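Local coordinates for SusD/RagB family nutrient-binding outer membrane lipoprotein (Bacteroides vulgatus, PDB 4F7A), which probably binds nutrient glycans, mucin O-glycans among them, at the bacterial outer membrane as a SusD-like lipoprotein, at residues 343-347 / 348-352; 353-356 / 357-360; 310-313 / 314-317; 48-52 / 53-57. All coordinates share one frame; numbering follows the deposited sequence.

Contact 1 of 4, residues 343-347 / 348-352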
# COMPACT_ATOMS: atom_id res chain seq x y z
N GLU A 343 6.97 14.39 -6.62
CA GLU A 343 6.07 14.32 -7.74
C GLU A 343 5.23 15.59 -7.86
O GLU A 343 4.96 16.07 -8.97
CB GLU A 343 5.15 13.10 -7.62
CG GLU A 343 4.13 13.03 -8.80
CD GLU A 343 3.29 11.76 -8.82
OE1 GLU A 343 3.43 10.91 -7.91
OE2 GLU A 343 2.46 11.63 -9.76
N ALA A 344 4.78 16.11 -6.73
CA ALA A 344 3.98 17.34 -6.74
C ALA A 344 4.79 18.46 -7.39
O ALA A 344 4.27 19.22 -8.21
CB ALA A 344 3.51 17.73 -5.32
N SER A 345 6.07 18.54 -7.06
CA SER A 345 6.96 19.55 -7.66
C SER A 345 7.13 19.31 -9.15
O SER A 345 7.04 20.24 -9.95
CB SER A 345 8.31 19.58 -6.96
OG SER A 345 8.15 20.13 -5.66
N LEU A 346 7.33 18.05 -9.52
CA LEU A 346 7.45 17.69 -10.94
C LEU A 346 6.22 18.10 -11.75
O LEU A 346 6.33 18.50 -12.92
CB LEU A 346 7.72 16.19 -11.08
CG LEU A 346 8.25 15.73 -12.42
CD1 LEU A 346 9.56 16.41 -12.69
CD2 LEU A 346 8.38 14.18 -12.43
N ARG A 347 5.05 17.97 -11.13
CA ARG A 347 3.77 18.33 -11.78
C ARG A 347 3.41 19.81 -11.65
O ARG A 347 2.38 20.26 -12.19
CB ARG A 347 2.64 17.48 -11.17
CG ARG A 347 2.71 16.03 -11.56
CD ARG A 347 1.64 15.22 -10.86
NE ARG A 347 1.74 13.82 -11.24
CZ ARG A 347 1.15 13.27 -12.31
NH1 ARG A 347 0.37 13.98 -13.12
NH2 ARG A 347 1.34 12.00 -12.57
N GLY A 348 4.24 20.59 -10.96
CA GLY A 348 3.98 22.02 -10.75
C GLY A 348 2.86 22.32 -9.77
O GLY A 348 2.23 23.39 -9.84
N ILE A 349 2.56 21.39 -8.87
CA ILE A 349 1.45 21.57 -7.96
C ILE A 349 1.88 21.44 -6.50
O ILE A 349 1.06 21.16 -5.62
CB ILE A 349 0.26 20.62 -8.32
CG1 ILE A 349 0.65 19.14 -8.22
CG2 ILE A 349 -0.25 20.94 -9.73
CD1 ILE A 349 -0.49 18.17 -8.68
N ASN A 350 3.17 21.68 -6.23
CA ASN A 350 3.66 21.76 -4.87
C ASN A 350 3.69 23.23 -4.47
O ASN A 350 4.42 24.00 -5.07
CB ASN A 350 5.07 21.15 -4.79
CG ASN A 350 5.57 21.01 -3.38
OD1 ASN A 350 5.14 21.72 -2.48
ND2 ASN A 350 6.53 20.09 -3.18
N PRO A 351 2.92 23.61 -3.43
CA PRO A 351 2.94 25.04 -3.04
C PRO A 351 4.23 25.46 -2.34
O PRO A 351 4.44 26.66 -2.15
CB PRO A 351 1.76 25.14 -2.08
CG PRO A 351 1.74 23.78 -1.40
CD PRO A 351 2.08 22.81 -2.53
N LYS A 352 5.07 24.52 -1.93
CA LYS A 352 6.32 24.86 -1.25
C LYS A 352 7.39 25.19 -2.26
O LYS A 352 7.36 24.70 -3.38
CB LYS A 352 6.80 23.69 -0.40
CG LYS A 352 5.86 23.31 0.72
CD LYS A 352 6.43 22.17 1.54
CE LYS A 352 5.65 21.93 2.82
NZ LYS A 352 5.89 22.99 3.84

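Contact 2 of 4, residues 353-356 / 357-360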
# COMPACT_ATOMS: atom_id res chain seq x y z
N ASN A 353 8.38 25.96 -1.83
CA ASN A 353 9.50 26.33 -2.67
C ASN A 353 10.58 25.25 -2.63
O ASN A 353 11.62 25.41 -1.99
CB ASN A 353 10.09 27.67 -2.20
CG ASN A 353 9.05 28.81 -2.19
OD1 ASN A 353 8.14 28.84 -3.01
ND2 ASN A 353 9.21 29.77 -1.25
N GLU A 354 10.31 24.12 -3.29
CA GLU A 354 11.21 22.98 -3.29
C GLU A 354 11.12 22.23 -4.62
O GLU A 354 10.05 22.13 -5.22
CB GLU A 354 10.91 22.05 -2.10
CG GLU A 354 9.49 21.45 -2.12
CD GLU A 354 9.09 20.79 -0.80
OE1 GLU A 354 9.71 21.07 0.26
OE2 GLU A 354 8.13 19.99 -0.82
N SER A 355 12.25 21.74 -5.09
CA SER A 355 12.33 21.11 -6.39
C SER A 355 12.10 19.62 -6.28
O SER A 355 12.24 19.02 -5.20
CB SER A 355 13.68 21.37 -7.04
OG SER A 355 14.72 20.64 -6.40
N ALA A 356 11.75 19.04 -7.42
CA ALA A 356 11.64 17.61 -7.53
C ALA A 356 12.94 16.93 -7.09
O ALA A 356 12.88 15.94 -6.36
CB ALA A 356 11.23 17.16 -8.94
N LYS A 357 14.10 17.46 -7.50
CA LYS A 357 15.37 16.81 -7.14
C LYS A 357 15.59 16.81 -5.63
O LYS A 357 15.94 15.76 -5.06
CB LYS A 357 16.58 17.44 -7.83
CG LYS A 357 17.86 16.61 -7.69
CD LYS A 357 19.03 17.21 -8.46
CE LYS A 357 20.33 16.43 -8.23
NZ LYS A 357 20.88 16.66 -6.88
N GLN A 358 15.37 17.95 -5.00
CA GLN A 358 15.58 18.09 -3.57
C GLN A 358 14.71 17.11 -2.81
O GLN A 358 15.17 16.50 -1.87
CB GLN A 358 15.21 19.51 -3.09
CG GLN A 358 16.21 20.58 -3.47
CD GLN A 358 15.72 22.02 -3.15
OE1 GLN A 358 14.54 22.36 -3.33
NE2 GLN A 358 16.64 22.86 -2.71
N CYS A 359 13.44 17.01 -3.20
CA CYS A 359 12.52 16.09 -2.54
C CYS A 359 12.87 14.61 -2.80
O CYS A 359 12.80 13.79 -1.89
CB CYS A 359 11.09 16.37 -2.96
SG CYS A 359 10.50 18.02 -2.38
N TYR A 360 13.24 14.30 -4.04
CA TYR A 360 13.68 12.95 -4.40
C TYR A 360 14.85 12.53 -3.57
O TYR A 360 14.85 11.44 -3.01
CB TYR A 360 14.08 12.91 -5.87
CG TYR A 360 14.70 11.64 -6.36
CD1 TYR A 360 13.93 10.54 -6.70
CD2 TYR A 360 16.08 11.53 -6.49
CE1 TYR A 360 14.53 9.35 -7.15
CE2 TYR A 360 16.69 10.35 -6.93
CZ TYR A 360 15.91 9.27 -7.27
OH TYR A 360 16.51 8.14 -7.76

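Contact 3 of 4, residues 310-313 / 314-317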
# COMPACT_ATOMS: atom_id res chain seq x y z
N ASN A 310 8.58 -27.69 -5.92
CA ASN A 310 8.52 -26.29 -5.56
C ASN A 310 9.81 -25.64 -6.04
O ASN A 310 10.79 -25.49 -5.29
CB ASN A 310 8.33 -26.16 -4.06
CG ASN A 310 7.04 -26.80 -3.58
OD1 ASN A 310 5.97 -26.56 -4.13
ND2 ASN A 310 7.15 -27.64 -2.57
N TYR A 311 9.79 -25.24 -7.31
CA TYR A 311 11.01 -24.91 -8.02
C TYR A 311 11.82 -23.77 -7.39
O TYR A 311 13.03 -23.75 -7.51
CB TYR A 311 10.70 -24.53 -9.47
CG TYR A 311 9.96 -25.59 -10.28
CD1 TYR A 311 10.57 -26.79 -10.59
CD2 TYR A 311 8.68 -25.37 -10.77
CE1 TYR A 311 9.91 -27.77 -11.34
CE2 TYR A 311 8.01 -26.36 -11.53
CZ TYR A 311 8.65 -27.54 -11.81
OH TYR A 311 8.01 -28.51 -12.55
N TYR A 312 11.15 -22.84 -6.74
CA TYR A 312 11.77 -21.60 -6.28
C TYR A 312 12.08 -21.59 -4.78
O TYR A 312 12.38 -20.58 -4.21
CB TYR A 312 10.89 -20.41 -6.68
CG TYR A 312 10.85 -20.29 -8.18
CD1 TYR A 312 11.97 -19.86 -8.88
CD2 TYR A 312 9.73 -20.68 -8.91
CE1 TYR A 312 11.97 -19.80 -10.27
CE2 TYR A 312 9.72 -20.63 -10.31
CZ TYR A 312 10.85 -20.18 -10.98
OH TYR A 312 10.88 -20.16 -12.33
N GLN A 313 11.99 -22.76 -4.15
CA GLN A 313 12.14 -22.88 -2.71
C GLN A 313 13.53 -22.48 -2.16
O GLN A 313 13.66 -22.19 -0.96
CB GLN A 313 11.77 -24.33 -2.36
CG GLN A 313 12.24 -24.92 -1.11
CD GLN A 313 11.89 -26.39 -1.13
OE1 GLN A 313 12.74 -27.25 -1.38
NE2 GLN A 313 10.61 -26.68 -1.00
N SER A 314 14.55 -22.46 -3.01
CA SER A 314 15.89 -22.02 -2.59
C SER A 314 16.28 -20.62 -3.07
O SER A 314 17.44 -20.21 -2.93
CB SER A 314 16.92 -23.06 -3.03
OG SER A 314 16.60 -24.28 -2.39
N TYR A 315 15.31 -19.87 -3.59
CA TYR A 315 15.50 -18.44 -3.89
C TYR A 315 15.56 -17.60 -2.62
O TYR A 315 15.42 -18.12 -1.49
CB TYR A 315 14.41 -17.94 -4.87
CG TYR A 315 14.75 -18.18 -6.34
CD1 TYR A 315 15.45 -19.31 -6.77
CD2 TYR A 315 14.36 -17.26 -7.31
CE1 TYR A 315 15.75 -19.52 -8.12
CE2 TYR A 315 14.62 -17.47 -8.63
CZ TYR A 315 15.34 -18.57 -9.05
OH TYR A 315 15.62 -18.72 -10.40
N SER A 316 15.82 -16.30 -2.77
CA SER A 316 16.00 -15.43 -1.61
C SER A 316 14.71 -15.28 -0.79
O SER A 316 13.64 -15.10 -1.34
CB SER A 316 16.49 -14.05 -2.03
OG SER A 316 17.83 -14.09 -2.47
N PHE A 317 14.87 -15.36 0.53
CA PHE A 317 13.78 -15.26 1.46
C PHE A 317 13.86 -13.91 2.13
O PHE A 317 14.92 -13.30 2.16
CB PHE A 317 13.90 -16.38 2.53
CG PHE A 317 12.60 -16.69 3.22
CD1 PHE A 317 11.60 -17.32 2.54
CD2 PHE A 317 12.40 -16.34 4.55
CE1 PHE A 317 10.38 -17.61 3.16
CE2 PHE A 317 11.19 -16.65 5.18
CZ PHE A 317 10.18 -17.28 4.48
O HOH W 1 14.86 -23.13 -5.77

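Contact 4 of 4, residues 48-52 / 53-57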
# COMPACT_ATOMS: atom_id res chain seq x y z
N THR A 48 -4.49 -14.14 2.64
CA THR A 48 -5.36 -13.88 1.46
C THR A 48 -5.84 -12.44 1.32
O THR A 48 -6.12 -11.99 0.21
CB THR A 48 -6.59 -14.85 1.41
OG1 THR A 48 -7.48 -14.55 2.49
CG2 THR A 48 -6.13 -16.33 1.51
N PHE A 49 -5.95 -11.72 2.43
CA PHE A 49 -6.24 -10.27 2.43
C PHE A 49 -5.28 -9.54 1.49
O PHE A 49 -5.69 -8.85 0.56
CB PHE A 49 -6.11 -9.72 3.88
CG PHE A 49 -6.67 -8.32 4.09
CD1 PHE A 49 -5.99 -7.20 3.66
CD2 PHE A 49 -7.84 -8.13 4.81
CE1 PHE A 49 -6.51 -5.92 3.90
CE2 PHE A 49 -8.34 -6.87 5.06
CZ PHE A 49 -7.69 -5.77 4.59
N GLN A 50 -3.99 -9.79 1.71
CA GLN A 50 -2.96 -9.05 1.02
C GLN A 50 -1.80 -9.86 0.44
O GLN A 50 -1.30 -9.51 -0.63
CB GLN A 50 -2.47 -7.99 2.01
CG GLN A 50 -1.17 -7.39 1.76
CD GLN A 50 -0.98 -6.05 2.47
OE1 GLN A 50 -1.79 -5.60 3.32
NE2 GLN A 50 0.10 -5.41 2.13
N ASN A 51 -1.31 -10.87 1.15
CA ASN A 51 -0.03 -11.46 0.76
C ASN A 51 -0.08 -12.19 -0.57
O ASN A 51 0.85 -12.09 -1.39
CB ASN A 51 0.55 -12.38 1.83
CG ASN A 51 2.02 -12.65 1.63
OD1 ASN A 51 2.43 -13.81 1.55
ND2 ASN A 51 2.85 -11.57 1.53
N LEU A 52 -1.18 -12.91 -0.82
CA LEU A 52 -1.34 -13.62 -2.09
C LEU A 52 -1.97 -12.78 -3.21
O LEU A 52 -2.22 -13.29 -4.31
CB LEU A 52 -2.12 -14.90 -1.89
CG LEU A 52 -1.42 -16.02 -1.13
CD1 LEU A 52 -2.45 -17.07 -0.73
CD2 LEU A 52 -0.28 -16.67 -1.95
N ASN A 53 -2.24 -11.51 -2.94
CA ASN A 53 -2.70 -10.57 -3.94
C ASN A 53 -1.70 -9.41 -4.10
O ASN A 53 -0.69 -9.52 -4.79
CB ASN A 53 -4.10 -10.06 -3.55
CG ASN A 53 -5.11 -11.16 -3.51
OD1 ASN A 53 -5.54 -11.66 -4.55
ND2 ASN A 53 -5.50 -11.55 -2.32
N HIS A 54 -1.94 -8.32 -3.38
CA HIS A 54 -1.17 -7.09 -3.55
C HIS A 54 0.33 -7.27 -3.39
O HIS A 54 1.09 -6.66 -4.10
CB HIS A 54 -1.64 -6.05 -2.54
CG HIS A 54 -3.12 -5.92 -2.46
ND1 HIS A 54 -3.93 -6.94 -2.01
CD2 HIS A 54 -3.94 -4.87 -2.70
CE1 HIS A 54 -5.19 -6.54 -2.02
NE2 HIS A 54 -5.23 -5.28 -2.44
N ASP A 55 0.74 -8.07 -2.42
CA ASP A 55 2.16 -8.21 -2.11
C ASP A 55 2.90 -8.91 -3.25
O ASP A 55 4.10 -8.68 -3.44
CB ASP A 55 2.36 -9.00 -0.81
CG ASP A 55 2.09 -8.16 0.45
OD1 ASP A 55 1.83 -6.94 0.34
OD2 ASP A 55 2.15 -8.74 1.56
N MSE A 56 2.19 -9.78 -3.96
CA MSE A 56 2.76 -10.42 -5.13
C MSE A 56 2.66 -9.50 -6.35
O MSE A 56 3.65 -9.32 -7.08
CB MSE A 56 2.06 -11.75 -5.41
CG MSE A 56 2.58 -12.38 -6.70
SE MSE A 56 1.92 -14.15 -7.03
CE MSE A 56 0.11 -13.82 -6.87
N PHE A 57 1.49 -8.89 -6.57
CA PHE A 57 1.30 -8.07 -7.75
C PHE A 57 2.17 -6.82 -7.72
O PHE A 57 2.61 -6.35 -8.77
CB PHE A 57 -0.17 -7.73 -7.98
CG PHE A 57 -1.05 -8.95 -8.22
CD1 PHE A 57 -0.66 -9.95 -9.09
CD2 PHE A 57 -2.26 -9.08 -7.56
CE1 PHE A 57 -1.47 -11.05 -9.29
CE2 PHE A 57 -3.08 -10.18 -7.77
CZ PHE A 57 -2.68 -11.16 -8.63

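Contact 1 of 4, residues 343-347 / 348-352
Asn350 ND2 sits among three acceptors: Ser345 OG, Glu354 OE2 and the backbone O of Arg341. The bond to Ser345 OG is 3.0 Å long and bent, so it is weak. Together these bonds hold the chain against helix 334-346, which it has just left and whose C-terminal end closes in a Schellman motif. Ser345 OG has a stronger partner in Glu354 O, farther along the same connection.

Asn350 reaches the helix because its CG lies anti to the backbone N (chi1 -172°). This swings the amide toward Ser345, so that ND2 reaches OG. The backbone itself brings Asn350 CB to 3.8 Å from Ala344 CB. Gly348 makes the reversal with a positive phi of 73°. A CB at this position would run into Arg347 O. Two backbone bonds then fold back into the last turn. Ile349 N gives a fairly straight bond of 2.8 Å to Ala344 O. Gly348 N donates to Ser345 O at 3.0 Å.

Ile349 turns its CG1 branch inward, 3.9 Å from Arg347 CB, and Met209 of helix 193-210 packs against the same isoleucine. Arg347 itself runs extended from CG to NE and leads away to Glu343, one turn earlier. Its NE forms a salt bridge of 2.7 Å with Glu343 OE2, met on the anti side of the carboxylate. Arg444 shares that oxygen, so two arginines probably balance one acid.

Beyond the cap, Asn350 OD1 accepts from Lys352 N at 2.9 Å, an Asx turn in which the N-H comes from above the amide carbonyl plane.

Contact 2 of 4, residues 353-356 / 357-360
This is a local capping contact at the N-terminal end of helix 356-371, where the loop from helix 334-346 runs into the helix. Ser355 is the N-cap, and it exchanges two bonds with Gln358, three residues on. Ser355 OG accepts from Gln358 N at 3.1 Å, and Gln358 OE1 accepts from Ser355 N at 3.0 Å. Both bonds are nearly straight.

The serine chi1 of 72° sets OG between its own backbone N and carbonyl carbon, facing the first turn. Gln358 has its CG beside its own backbone N (chi1 -74°) and is extended beyond. Its chain therefore passes alongside the serine, with CG 3.3 Å from Ser355 OG, and OE1 comes back to the loop. An alanine in place of Ser355 would probably leave Gln358 N without its side-chain acceptor and take away the OG that Gln358 CG packs against, reducing the capping box to one bond.

Regular helix bonds begin at once. Cys359 N donates to Ser355 O at 3.1 Å, and Tyr360 N donates to Ala356 O at 2.9 Å. Glu354 lies alongside Cys359, with CG, CD and OE2 all close to SG; the approach of OE2 to SG is 3.5 Å. The carboxylate is held from beyond the loop by a salt bridge from Glu354 OE1 to Arg341 of the preceding helix.

The Tyr360 ring leads away from the cap, toward helix 416-431, and its OH bonds to Pro408 O. The reciprocal pair of Ser355 and Gln358 is a classic capping box, here with glutamine as the second member.

Contact 3 of 4, residues 310-313 / 314-317
The Tyr312 ring presents an edge to the face of Tyr315, a T-shaped pair with planes 80° apart and centroids 5.0 Å apart. Tyr312 CD1 stands over the centre of the Tyr315 ring, 3.5 Å above its plane. Tyr312 CE1 approaches the phenol end of the same ring, 3.8 Å from Tyr315 CZ. One face of Tyr312 is met near its rim by Tyr311 CB.

The two side chains run side by side and point the same way. In Tyr312, CG lies anti to the carbonyl carbon (chi1 -65°), which places the ring next to its neighbour. Both hydroxyls are held farther out: Tyr312 OH bonds to Asn391 OD1, and Tyr315 OH to Tyr389 OH. A leucine in place of Tyr315 would probably leave the Tyr312 edge without an aromatic face to rest on and the Tyr389 hydroxyl without this partner.

The backbone brings the rings together through two overlapping type I beta turns, Asn310 to Gln313 and Tyr312 to Tyr315. The second turn is closed by Tyr315 N donating to Tyr312 O at 3.1 Å. A water spans the overlap of the turns. It donates to Tyr311 O at 2.6 Å and accepts from Ser314 N at 2.9 Å.

The segment belongs to the long loop between helix 279-282 and strand 329-332. Tyr262, on the short strand 262-263, bonds through its OH to Gln313 O and packs against Phe317 in an edge-to-face pair. Ser316 makes a backbone bond to Met263 on that same strand.

Contact 4 of 4, residues 48-52 / 53-57
Gln50 and Asn51 both carry CG anti to the backbone N (chi1 161° and -163°), which sends both amides toward Asp55, whose CG lies beside its own N and turns the carboxylate back to meet them. The site is a buried helix-to-helix junction, where helix 44-51 breaks off and helix 54-57 starts almost at once.

Gln50 NE2 donates to Asp55 OD1 at 2.9 Å on the syn side, and Asp55 OD2 accepts from Asn51 ND2 at 2.9 Å with its anti lone pair. Each oxygen lies in the plane of the amide that donates to it. The carboxylate is steeply turned against both amides, 79° from that of Asn51. With an amide bonded to each oxygen, and a further weak bond from Gly435 N to OD1, its rotation is probably fixed. Gln50 NE2 also reaches Glu434, and Gln50 OE1 takes a bond from Arg127.

The backbone bends round Gln50 O. This oxygen accepts from Asn53 N at 3.2 Å and from Asp55 N at 3.1 Å, from opposite faces of its plane. The second bond spans five residues.

His54 turns back past Gln50, with CE1 3.5 Å from Phe49 O. Its NE2 bonds to Thr131 OG1, while its buried ND1 has no partner in the model.

How the contacts relate
From the N terminus the chain first meets contact 4, which joins helix 44-51 to helix 54-57. Contact 3 follows in the long loop before strand 329-332. Contact 1 then ends helix 334-346, and contact 2 starts helix 356-371. All four lie in series; none nests in or crosses another. Contacts 1 and 2 stand at the two ends of one short connection between successive helices. They touch, with centres about 9 Å apart. Contacts 3 and 4 do not touch, and their centres are about 18 Å apart. Contacts 1 and 3 lie on opposite sides of the chain's centre, with centres about 42 Å apart.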